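Local coordinates for protein putative alpha-N-acetylgalactosaminidase (Bacillus halodurans C-125, PDB 3CC1) that probably hydrolyses terminal alpha-linked N-acetylgalactosamine residues from glycans, as a putative alpha-N-acetylgalactosaminidase related to alpha-galactosidases, at residues W269-I280 and W308-G319; M115-V123 and S144-V155. All coordinates share one frame; numbering follows the deposited sequence.

Interaction 1: residues W269-I280 and W308-G319. Unlike the reference sequence in segment 269-280: Gly273 (reference Asp). Unlike the reference sequence in segment 308-319: His312 (reference Arg).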
loop_
_atom_site.group_PDB
_atom_site.type_symbol
_atom_site.label_atom_id
_atom_site.label_comp_id
_atom_site.label_asym_id
_atom_site.label_seq_id
_atom_site.Cartn_x
_atom_site.Cartn_y
_atom_site.Cartn_z
ATOM N N TRP A 269 12.401 18.827 14.518
ATOM C CA TRP A 269 13.113 17.565 14.238
ATOM C C TRP A 269 12.062 16.504 14.128
ATOM O O TRP A 269 11.043 16.602 14.796
ATOM C CB TRP A 269 14.038 17.109 15.386
ATOM C CG TRP A 269 14.866 18.147 15.969
ATOM C CD1 TRP A 269 14.771 18.686 17.235
ATOM C CD2 TRP A 269 15.924 18.787 15.337
ATOM N NE1 TRP A 269 15.731 19.650 17.405
ATOM C CE2 TRP A 269 16.451 19.729 16.244
ATOM C CE3 TRP A 269 16.493 18.668 14.081
ATOM C CZ2 TRP A 269 17.510 20.526 15.933
ATOM C CZ3 TRP A 269 17.543 19.458 13.788
ATOM C CH2 TRP A 269 18.032 20.373 14.698
ATOM N N PRO A 270 12.340 15.459 13.341
ATOM C CA PRO A 270 11.498 14.272 13.394
ATOM C C PRO A 270 11.821 13.425 14.623
ATOM O O PRO A 270 12.982 12.996 14.830
ATOM C CB PRO A 270 11.875 13.517 12.118
ATOM C CG PRO A 270 13.376 13.908 11.930
ATOM C CD PRO A 270 13.486 15.311 12.420
ATOM N N ASP A 271 10.792 13.151 15.399
ATOM C CA ASP A 271 10.921 12.262 16.514
ATOM C C ASP A 271 10.568 10.831 16.132
ATOM O O ASP A 271 9.399 10.519 15.916
ATOM C CB ASP A 271 10.029 12.727 17.660
ATOM C CG ASP A 271 10.315 11.954 18.961
ATOM O OD1 ASP A 271 11.256 11.098 18.990
ATOM O OD2 ASP A 271 9.598 12.202 19.961
ATOM N N CYS A 272 11.590 9.971 16.096
ATOM C CA CYS A 272 11.431 8.582 15.669
ATOM C C CYS A 272 11.100 7.651 16.820
ATOM O O CYS A 272 10.721 6.501 16.624
ATOM C CB CYS A 272 12.686 8.094 14.951
ATOM S SG CYS A 272 12.917 8.955 13.372
ATOM N N GLY A 273 11.233 8.174 18.027
ATOM C CA GLY A 273 10.936 7.425 19.203
ATOM C C GLY A 273 12.097 7.270 20.170
ATOM O O GLY A 273 13.266 7.407 19.830
HETATM N N MSE A 274 11.760 6.935 21.400
HETATM C CA MSE A 274 12.787 6.706 22.400
HETATM C C MSE A 274 13.545 5.422 22.044
HETATM O O MSE A 274 13.019 4.553 21.334
HETATM C CB MSE A 274 12.157 6.706 23.784
HETATM C CG MSE A 274 11.663 8.161 24.227
HETATM SE SE MSE A 274 10.551 7.935 25.715
HETATM C CE MSE A 274 9.276 6.529 25.295
ATOM N N LEU A 275 14.809 5.353 22.452
ATOM C CA LEU A 275 15.678 4.189 22.141
ATOM C C LEU A 275 15.481 3.021 23.119
ATOM O O LEU A 275 15.908 3.113 24.271
ATOM C CB LEU A 275 17.158 4.602 22.120
ATOM C CG LEU A 275 17.452 5.944 21.425
ATOM C CD1 LEU A 275 18.937 6.388 21.671
ATOM C CD2 LEU A 275 17.074 5.844 19.914
ATOM N N PRO A 276 14.802 1.921 22.668
ATOM C CA PRO A 276 14.616 0.796 23.562
ATOM C C PRO A 276 15.838 -0.105 23.518
ATOM O O PRO A 276 15.868 -1.140 22.843
ATOM C CB PRO A 276 13.382 0.102 23.011
ATOM C CG PRO A 276 13.407 0.369 21.528
ATOM C CD PRO A 276 14.217 1.655 21.335
ATOM N N LEU A 277 16.826 0.321 24.281
ATOM C CA LEU A 277 18.106 -0.337 24.362
ATOM C C LEU A 277 18.415 -0.747 25.786
ATOM O O LEU A 277 17.878 -0.186 26.750
ATOM C CB LEU A 277 19.192 0.619 23.851
ATOM C CG LEU A 277 19.205 1.039 22.380
ATOM C CD1 LEU A 277 20.273 2.091 22.133
ATOM C CD2 LEU A 277 19.364 -0.150 21.459
ATOM N N GLY A 278 19.283 -1.749 25.914
ATOM C CA GLY A 278 19.706 -2.223 27.219
ATOM C C GLY A 278 18.553 -2.782 28.010
ATOM O O GLY A 278 17.710 -3.457 27.481
ATOM N N HIS A 279 18.562 -2.498 29.309
ATOM C CA HIS A 279 17.594 -3.042 30.272
ATOM C C HIS A 279 16.332 -2.163 30.367
ATOM O O HIS A 279 16.350 -1.026 30.853
ATOM C CB HIS A 279 18.276 -3.223 31.633
ATOM C CG HIS A 279 17.468 -4.001 32.641
ATOM N ND1 HIS A 279 17.768 -3.988 33.987
ATOM C CD2 HIS A 279 16.378 -4.796 32.508
ATOM C CE1 HIS A 279 16.907 -4.761 34.637
ATOM N NE2 HIS A 279 16.045 -5.255 33.766
ATOM N N ILE A 280 15.240 -2.734 29.883
ATOM C CA ILE A 280 13.967 -2.049 29.730
ATOM C C ILE A 280 12.864 -2.926 30.283
ATOM O O ILE A 280 13.095 -4.090 30.589
ATOM C CB ILE A 280 13.680 -1.677 28.220
ATOM C CG1 ILE A 280 13.696 -2.912 27.321
ATOM C CG2 ILE A 280 14.673 -0.639 27.716
ATOM C CD1 ILE A 280 13.519 -2.621 25.802
ATOM N N TRP A 308 18.003 7.063 12.942
ATOM C CA TRP A 308 17.804 8.128 13.920
ATOM C C TRP A 308 18.906 9.177 13.778
ATOM O O TRP A 308 18.645 10.353 13.816
ATOM C CB TRP A 308 17.844 7.605 15.366
ATOM C CG TRP A 308 16.540 7.131 16.019
ATOM C CD1 TRP A 308 16.085 7.510 17.240
ATOM C CD2 TRP A 308 15.580 6.164 15.523
ATOM N NE1 TRP A 308 14.913 6.865 17.541
ATOM C CE2 TRP A 308 14.581 6.029 16.509
ATOM C CE3 TRP A 308 15.456 5.428 14.346
ATOM C CZ2 TRP A 308 13.508 5.175 16.365
ATOM C CZ3 TRP A 308 14.363 4.561 14.205
ATOM C CH2 TRP A 308 13.408 4.454 15.205
ATOM N N ALA A 309 20.129 8.728 13.594
ATOM C CA ALA A 309 21.273 9.655 13.388
ATOM C C ALA A 309 21.118 10.487 12.119
ATOM O O ALA A 309 21.169 11.698 12.161
ATOM C CB ALA A 309 22.607 8.880 13.335
ATOM N N ILE A 310 20.867 9.817 11.001
ATOM C CA ILE A 310 20.896 10.448 9.683
ATOM C C ILE A 310 19.701 11.369 9.475
ATOM O O ILE A 310 19.777 12.297 8.682
ATOM C CB ILE A 310 20.964 9.388 8.553
ATOM C CG1 ILE A 310 21.562 9.993 7.264
ATOM C CG2 ILE A 310 19.575 8.786 8.278
ATOM C CD1 ILE A 310 23.027 9.818 7.134
ATOM N N CYS A 311 18.616 11.184 10.230
ATOM C CA CYS A 311 17.482 12.104 10.071
ATOM C C CYS A 311 17.343 13.195 11.175
ATOM O O CYS A 311 16.412 14.002 11.153
ATOM C CB CYS A 311 16.186 11.336 9.824
ATOM S SG CYS A 311 15.434 10.715 11.264
ATOM N N HIS A 312 18.314 13.252 12.086
ATOM C CA HIS A 312 18.324 14.252 13.180
ATOM C C HIS A 312 17.202 14.026 14.206
ATOM O O HIS A 312 16.647 14.970 14.732
ATOM C CB HIS A 312 18.203 15.674 12.632
ATOM C CG HIS A 312 19.418 16.173 11.906
ATOM N ND1 HIS A 312 20.685 16.110 12.441
ATOM C CD2 HIS A 312 19.546 16.807 10.717
ATOM C CE1 HIS A 312 21.543 16.661 11.604
ATOM N NE2 HIS A 312 20.875 17.109 10.558
ATOM N N SER A 313 16.877 12.777 14.507
ATOM C CA SER A 313 15.921 12.512 15.557
ATOM C C SER A 313 16.565 12.848 16.926
ATOM O O SER A 313 17.776 12.581 17.135
ATOM C CB SER A 313 15.502 11.032 15.529
ATOM O OG SER A 313 14.484 10.738 16.499
ATOM N N PRO A 314 15.771 13.388 17.865
ATOM C CA PRO A 314 16.263 13.333 19.239
ATOM C C PRO A 314 16.687 11.935 19.602
ATOM O O PRO A 314 16.137 10.974 19.098
ATOM C CB PRO A 314 15.061 13.754 20.090
ATOM C CG PRO A 314 14.137 14.416 19.176
ATOM C CD PRO A 314 14.418 13.958 17.776
ATOM N N LEU A 315 17.688 11.848 20.460
ATOM C CA LEU A 315 18.230 10.589 20.943
ATOM C C LEU A 315 17.923 10.502 22.427
ATOM O O LEU A 315 18.647 11.065 23.241
ATOM C CB LEU A 315 19.765 10.527 20.715
ATOM C CG LEU A 315 20.234 10.603 19.251
ATOM C CD1 LEU A 315 21.815 10.459 19.117
ATOM C CD2 LEU A 315 19.501 9.593 18.342
HETATM N N MSE A 316 16.846 9.803 22.773
HETATM C CA MSE A 316 16.461 9.598 24.167
HETATM C C MSE A 316 16.581 8.134 24.566
HETATM O O MSE A 316 15.713 7.335 24.227
HETATM C CB MSE A 316 15.032 10.070 24.404
HETATM C CG MSE A 316 14.888 11.560 24.296
HETATM SE SE MSE A 316 15.631 12.537 25.852
HETATM C CE MSE A 316 16.280 13.675 24.704
ATOM N N PHE A 317 17.588 7.797 25.327
ATOM C CA PHE A 317 17.817 6.454 25.766
ATOM C C PHE A 317 16.787 6.025 26.781
ATOM O O PHE A 317 16.583 6.697 27.731
ATOM C CB PHE A 317 19.200 6.355 26.374
ATOM C CG PHE A 317 19.640 4.975 26.693
ATOM C CD1 PHE A 317 19.402 4.426 27.898
ATOM C CD2 PHE A 317 20.346 4.236 25.792
ATOM C CE1 PHE A 317 19.829 3.185 28.189
ATOM C CE2 PHE A 317 20.787 2.998 26.087
ATOM C CZ PHE A 317 20.519 2.463 27.278
ATOM N N GLY A 318 16.192 4.870 26.581
ATOM C CA GLY A 318 15.069 4.442 27.399
ATOM C C GLY A 318 15.329 3.312 28.371
ATOM O O GLY A 318 14.450 2.927 29.166
ATOM N N GLY A 319 16.545 2.796 28.329
ATOM C CA GLY A 319 17.002 1.792 29.276
ATOM C C GLY A 319 17.472 2.360 30.607
ATOM O O GLY A 319 17.675 3.570 30.776
HETATM O O HOH W 1 14.936 9.259 20.786
#
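Trp308 and Gly273 share the straightest of four hydrogen bonds between 269-280 and 308-319. The indole NE1 of Trp308 donates to Gly273 O (2.9 Å, 172°), and that oxygen lies close to the ring plane. Cys272 N donates to Ser313 OG at 3.0 Å. The hydroxyl reaches it because OG is set opposite the backbone N of Ser313 (chi1 -176°). Leu275 N donates to Met316 O at 2.8 Å, and Leu275 O accepts from Gly318 N at 2.9 Å. A water adds to these bonds: it accepts from Met316 N and donates to Gly273 O and Pro314 O.

The bonds of Leu275 form a single bridge with Phe317. Strand 315-317 pairs on another flank with strand 14-17, as the last strand of a (beta/alpha)8 barrel pairs with the first. Segment 269-280 runs in the same direction as 315-317, consistent with the place of the seventh strand. The preceding helix 298-310 ends in a Schellman motif at His312.

Cys272 lies over one face of Trp308, with CB 3.3 Å from the centroid of the six-membered ring, a CH-pi contact. Its SG lies over the same ring. A phenylalanine in place of Trp308 would lack the N-H and would probably leave Gly273 O without its indole donor and Cys272 with less ring to rest on.

The side chains of Leu275 and Trp308 pass in opposite directions, with CD2 of Leu275 3.3 Å from CD1 of Trp308. Leu277 CB meets Phe317 CE2 at 3.6 Å, the two side chains crossing at about a right angle. Trp269 and His312 meet obliquely, with ring planes 57° apart; His312 ND1 also bonds Asn341 O.

Interaction 2: residues M115-V123 and S144-V155; sequences MRGIPRQAV and SICPWNTDMYGV
Arg120 sets CG opposite its carbonyl carbon (chi1 -65°) and then runs extended to NE, which lays the chain across the ring of Tyr153. Its CG sits over one face of the ring, 3.6 Å from the centroid, a CH-pi contact. The guanidinium and the ring are nearly parallel, with planes 8° apart. NE donates to Met152 O (3.2 Å, 171°). The oxygen is in the guanidinium plane, but the donor stands above the carbonyl plane. NH2 donates to a water that also accepts from Cys146 N. Val123 CG2 touches the edge of the Tyr153 ring.

A bend at chi3 turns the end of Arg116 to Ser144, where NH1 and NH2 both grip OG, at 3.0 and 3.2 Å. NH1 also forms a salt bridge with Glu198 and NH2 one with Asp185.

Met115, a selenomethionine, is bent twice and brings SE to 3.6 Å from Trp148 CH2, an oblique Met-aromatic contact. Its CE rests near Cys146 SG. Met115 CB and Met152 CG are tight at 3.5 Å. Trp148 also makes a cation-pi contact with Arg190 of the second subunit.

Two backbone bonds join Ile118 and Tyr153 as an antiparallel hydrogen-bonded pair, with Ile118 N to Tyr153 O at 2.8 Å. Arg120 N donates to Asp151 O just after Pro119, the N-cap of helix 120-125. Strand 152-155 lies between 118-119 and 140-141 in a small antiparallel sheet. It is an excursion following barrel strand 109-115, at the C-terminal end of the strands, the end where (beta/alpha)8 glycosidases typically open their active site.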
loop_
_atom_site.group_PDB
_atom_site.type_symbol
_atom_site.label_atom_id
_atom_site.label_comp_id
_atom_site.label_asym_id
_atom_site.label_seq_id
_atom_site.Cartn_x
_atom_site.Cartn_y
_atom_site.Cartn_z
HETATM N N MSE A 115 0.750 16.250 30.137
HETATM C CA MSE A 115 -0.417 16.051 29.309
HETATM C C MSE A 115 -1.072 17.397 29.018
HETATM O O MSE A 115 -1.131 18.305 29.871
HETATM C CB MSE A 115 -1.436 15.176 30.040
HETATM C CG MSE A 115 -0.904 13.808 30.398
HETATM SE SE MSE A 115 -0.745 12.628 28.861
HETATM C CE MSE A 115 -2.594 12.694 28.216
ATOM N N ARG A 116 -1.482 17.553 27.782
ATOM C CA ARG A 116 -2.262 18.696 27.378
ATOM C C ARG A 116 -3.469 18.856 28.281
ATOM O O ARG A 116 -4.146 17.875 28.599
ATOM C CB ARG A 116 -2.773 18.468 25.964
ATOM C CG ARG A 116 -3.682 19.553 25.426
ATOM C CD ARG A 116 -4.334 19.130 24.100
ATOM N NE ARG A 116 -5.216 17.980 24.237
ATOM C CZ ARG A 116 -6.541 18.058 24.394
ATOM N NH1 ARG A 116 -7.139 19.223 24.467
ATOM N NH2 ARG A 116 -7.264 16.970 24.511
ATOM N N GLY A 117 -3.762 20.112 28.612
ATOM C CA GLY A 117 -5.014 20.483 29.283
ATOM C C GLY A 117 -4.899 20.823 30.756
ATOM O O GLY A 117 -3.864 21.292 31.260
ATOM N N ILE A 118 -5.993 20.567 31.445
ATOM C CA ILE A 118 -6.139 20.908 32.834
ATOM C C ILE A 118 -6.751 19.684 33.535
ATOM O O ILE A 118 -7.577 19.008 32.971
ATOM C CB ILE A 118 -7.088 22.141 32.987
ATOM C CG1 ILE A 118 -7.163 22.603 34.442
ATOM C CG2 ILE A 118 -8.502 21.840 32.429
ATOM C CD1 ILE A 118 -7.837 23.976 34.632
ATOM N N PRO A 119 -6.329 19.383 34.762
ATOM C CA PRO A 119 -6.785 18.111 35.285
ATOM C C PRO A 119 -8.283 18.062 35.485
ATOM O O PRO A 119 -8.890 19.031 35.862
ATOM C CB PRO A 119 -6.068 18.032 36.645
ATOM C CG PRO A 119 -4.823 18.840 36.447
ATOM C CD PRO A 119 -5.276 19.995 35.617
ATOM N N ARG A 120 -8.868 16.906 35.255
ATOM C CA ARG A 120 -10.280 16.772 35.496
ATOM C C ARG A 120 -10.591 17.052 36.971
ATOM O O ARG A 120 -11.661 17.500 37.331
ATOM C CB ARG A 120 -10.712 15.347 35.132
ATOM C CG ARG A 120 -10.565 15.029 33.654
ATOM C CD ARG A 120 -11.386 13.786 33.351
ATOM N NE ARG A 120 -11.113 13.320 32.013
ATOM C CZ ARG A 120 -11.725 12.279 31.463
ATOM N NH1 ARG A 120 -12.680 11.657 32.123
ATOM N NH2 ARG A 120 -11.381 11.861 30.271
ATOM N N GLN A 121 -9.629 16.709 37.810
ATOM C CA GLN A 121 -9.695 16.900 39.250
ATOM C C GLN A 121 -9.812 18.396 39.621
ATOM O O GLN A 121 -10.525 18.752 40.566
ATOM C CB GLN A 121 -8.467 16.284 39.881
ATOM C CG GLN A 121 -8.492 16.297 41.399
ATOM C CD GLN A 121 -7.304 15.498 41.972
ATOM O OE1 GLN A 121 -7.150 14.325 41.687
ATOM N NE2 GLN A 121 -6.487 16.144 42.779
ATOM N N ALA A 122 -9.133 19.252 38.849
ATOM C CA ALA A 122 -9.263 20.699 38.985
ATOM C C ALA A 122 -10.663 21.141 38.589
ATOM O O ALA A 122 -11.250 22.017 39.200
ATOM C CB ALA A 122 -8.189 21.425 38.153
ATOM N N VAL A 123 -11.217 20.517 37.576
ATOM C CA VAL A 123 -12.548 20.910 37.096
ATOM C C VAL A 123 -13.562 20.521 38.172
ATOM O O VAL A 123 -14.414 21.309 38.560
ATOM C CB VAL A 123 -12.848 20.330 35.693
ATOM C CG1 VAL A 123 -14.296 20.571 35.327
ATOM C CG2 VAL A 123 -11.886 20.937 34.631
ATOM N N SER A 144 -13.430 17.853 25.244
ATOM C CA SER A 144 -12.083 17.581 24.720
ATOM C C SER A 144 -11.371 16.647 25.700
ATOM O O SER A 144 -10.953 17.047 26.780
ATOM C CB SER A 144 -11.289 18.868 24.565
ATOM O OG SER A 144 -9.996 18.604 24.067
ATOM N N ILE A 145 -11.304 15.375 25.365
ATOM C CA ILE A 145 -10.652 14.429 26.240
ATOM C C ILE A 145 -9.556 13.700 25.475
ATOM O O ILE A 145 -9.467 13.805 24.272
ATOM C CB ILE A 145 -11.643 13.415 26.806
ATOM C CG1 ILE A 145 -12.242 12.643 25.691
ATOM C CG2 ILE A 145 -12.788 14.087 27.592
ATOM C CD1 ILE A 145 -12.372 11.278 26.031
ATOM N N CYS A 146 -8.746 12.951 26.193
ATOM C CA CYS A 146 -7.693 12.176 25.597
ATOM C C CYS A 146 -8.166 10.741 25.641
ATOM O O CYS A 146 -8.571 10.275 26.699
ATOM C CB CYS A 146 -6.397 12.309 26.380
ATOM S SG CYS A 146 -5.124 11.153 25.808
ATOM N N PRO A 147 -8.182 10.047 24.478
ATOM C CA PRO A 147 -8.777 8.724 24.511
ATOM C C PRO A 147 -7.940 7.672 25.199
ATOM O O PRO A 147 -8.468 6.641 25.490
ATOM C CB PRO A 147 -8.939 8.369 23.026
ATOM C CG PRO A 147 -8.062 9.229 22.321
ATOM C CD PRO A 147 -7.941 10.480 23.096
ATOM N N TRP A 148 -6.685 7.951 25.519
ATOM C CA TRP A 148 -5.815 6.922 26.089
ATOM C C TRP A 148 -5.418 7.194 27.547
ATOM O O TRP A 148 -4.653 6.441 28.161
ATOM C CB TRP A 148 -4.580 6.711 25.206
ATOM C CG TRP A 148 -3.893 7.915 24.688
ATOM C CD1 TRP A 148 -4.094 8.508 23.478
ATOM C CD2 TRP A 148 -2.828 8.640 25.314
ATOM N NE1 TRP A 148 -3.260 9.567 23.325
ATOM C CE2 TRP A 148 -2.465 9.683 24.432
ATOM C CE3 TRP A 148 -2.174 8.535 26.540
ATOM C CZ2 TRP A 148 -1.459 10.609 24.729
ATOM C CZ3 TRP A 148 -1.151 9.455 26.833
ATOM C CH2 TRP A 148 -0.807 10.469 25.926
ATOM N N ASN A 149 -5.997 8.261 28.094
ATOM C CA ASN A 149 -5.683 8.714 29.444
ATOM C C ASN A 149 -6.695 9.688 30.033
ATOM O O ASN A 149 -6.943 10.760 29.481
ATOM C CB ASN A 149 -4.298 9.354 29.422
ATOM C CG ASN A 149 -3.969 10.068 30.703
ATOM O OD1 ASN A 149 -4.435 11.194 30.940
ATOM N ND2 ASN A 149 -3.145 9.426 31.538
ATOM N N THR A 150 -7.241 9.322 31.195
ATOM C CA THR A 150 -8.332 10.073 31.830
ATOM C C THR A 150 -7.904 11.307 32.689
ATOM O O THR A 150 -8.741 11.901 33.355
ATOM C CB THR A 150 -9.188 9.156 32.766
ATOM O OG1 THR A 150 -8.317 8.513 33.709
ATOM C CG2 THR A 150 -9.915 8.078 31.991
ATOM N N ASP A 151 -6.635 11.695 32.660
ATOM C CA ASP A 151 -6.137 12.665 33.649
ATOM C C ASP A 151 -6.717 14.079 33.438
ATOM O O ASP A 151 -6.971 14.811 34.388
ATOM C CB ASP A 151 -4.584 12.764 33.601
ATOM C CG ASP A 151 -3.869 11.534 34.153
ATOM O OD1 ASP A 151 -4.498 10.736 34.914
ATOM O OD2 ASP A 151 -2.643 11.407 33.835
HETATM N N MSE A 152 -6.884 14.475 32.194
HETATM C CA MSE A 152 -7.145 15.882 31.851
HETATM C C MSE A 152 -8.434 16.102 31.039
HETATM O O MSE A 152 -8.994 15.184 30.427
HETATM C CB MSE A 152 -5.993 16.475 31.028
HETATM C CG MSE A 152 -4.559 16.017 31.359
HETATM SE SE MSE A 152 -4.006 16.553 33.126
HETATM C CE MSE A 152 -3.213 18.300 32.737
ATOM N N TYR A 153 -8.870 17.351 31.035
ATOM C CA TYR A 153 -9.744 17.898 29.999
ATOM C C TYR A 153 -8.905 18.928 29.240
ATOM O O TYR A 153 -7.939 19.478 29.771
ATOM C CB TYR A 153 -10.956 18.623 30.587
ATOM C CG TYR A 153 -11.988 17.715 31.228
ATOM C CD1 TYR A 153 -12.620 16.730 30.494
ATOM C CD2 TYR A 153 -12.354 17.879 32.560
ATOM C CE1 TYR A 153 -13.593 15.930 31.080
ATOM C CE2 TYR A 153 -13.314 17.086 33.151
ATOM C CZ TYR A 153 -13.930 16.121 32.411
ATOM O OH TYR A 153 -14.866 15.308 33.006
ATOM N N GLY A 154 -9.269 19.147 27.986
ATOM C CA GLY A 154 -8.782 20.275 27.246
ATOM C C GLY A 154 -9.090 21.607 27.893
ATOM O O GLY A 154 -10.085 21.781 28.586
ATOM N N VAL A 155 -8.196 22.550 27.643
ATOM C CA VAL A 155 -8.413 23.939 27.963
ATOM C C VAL A 155 -8.981 24.610 26.710
ATOM O O VAL A 155 -8.467 24.445 25.595
ATOM C CB VAL A 155 -7.115 24.614 28.426
ATOM C CG1 VAL A 155 -7.294 26.124 28.554
ATOM C CG2 VAL A 155 -6.645 24.016 29.757
HETATM O O HOH W 2 -8.832 12.733 29.040
HETATM O O HOH W 3 -7.628 14.628 37.093
#

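Overall arrangement
Both contacts are buried and both adjoin the same parallel sheet, but at different strands. Interaction 1 lies near the middle of the chain, along strand 315-317. Interaction 2 is farther out, beyond the end of strand 109-115, and neighbours a second subunit, whereas interaction 1 is touched by no other chain. Their centres are about 27 Å apart and their nearest atoms about 11 Å, so they do not touch. Interaction 1 relies on backbone bonds, one indole N-H, one serine hydroxyl, a bridging water and apolar packing. Interaction 2 adds two arginines, one gripping a loop serine and the other a carbonyl of strand 152-155.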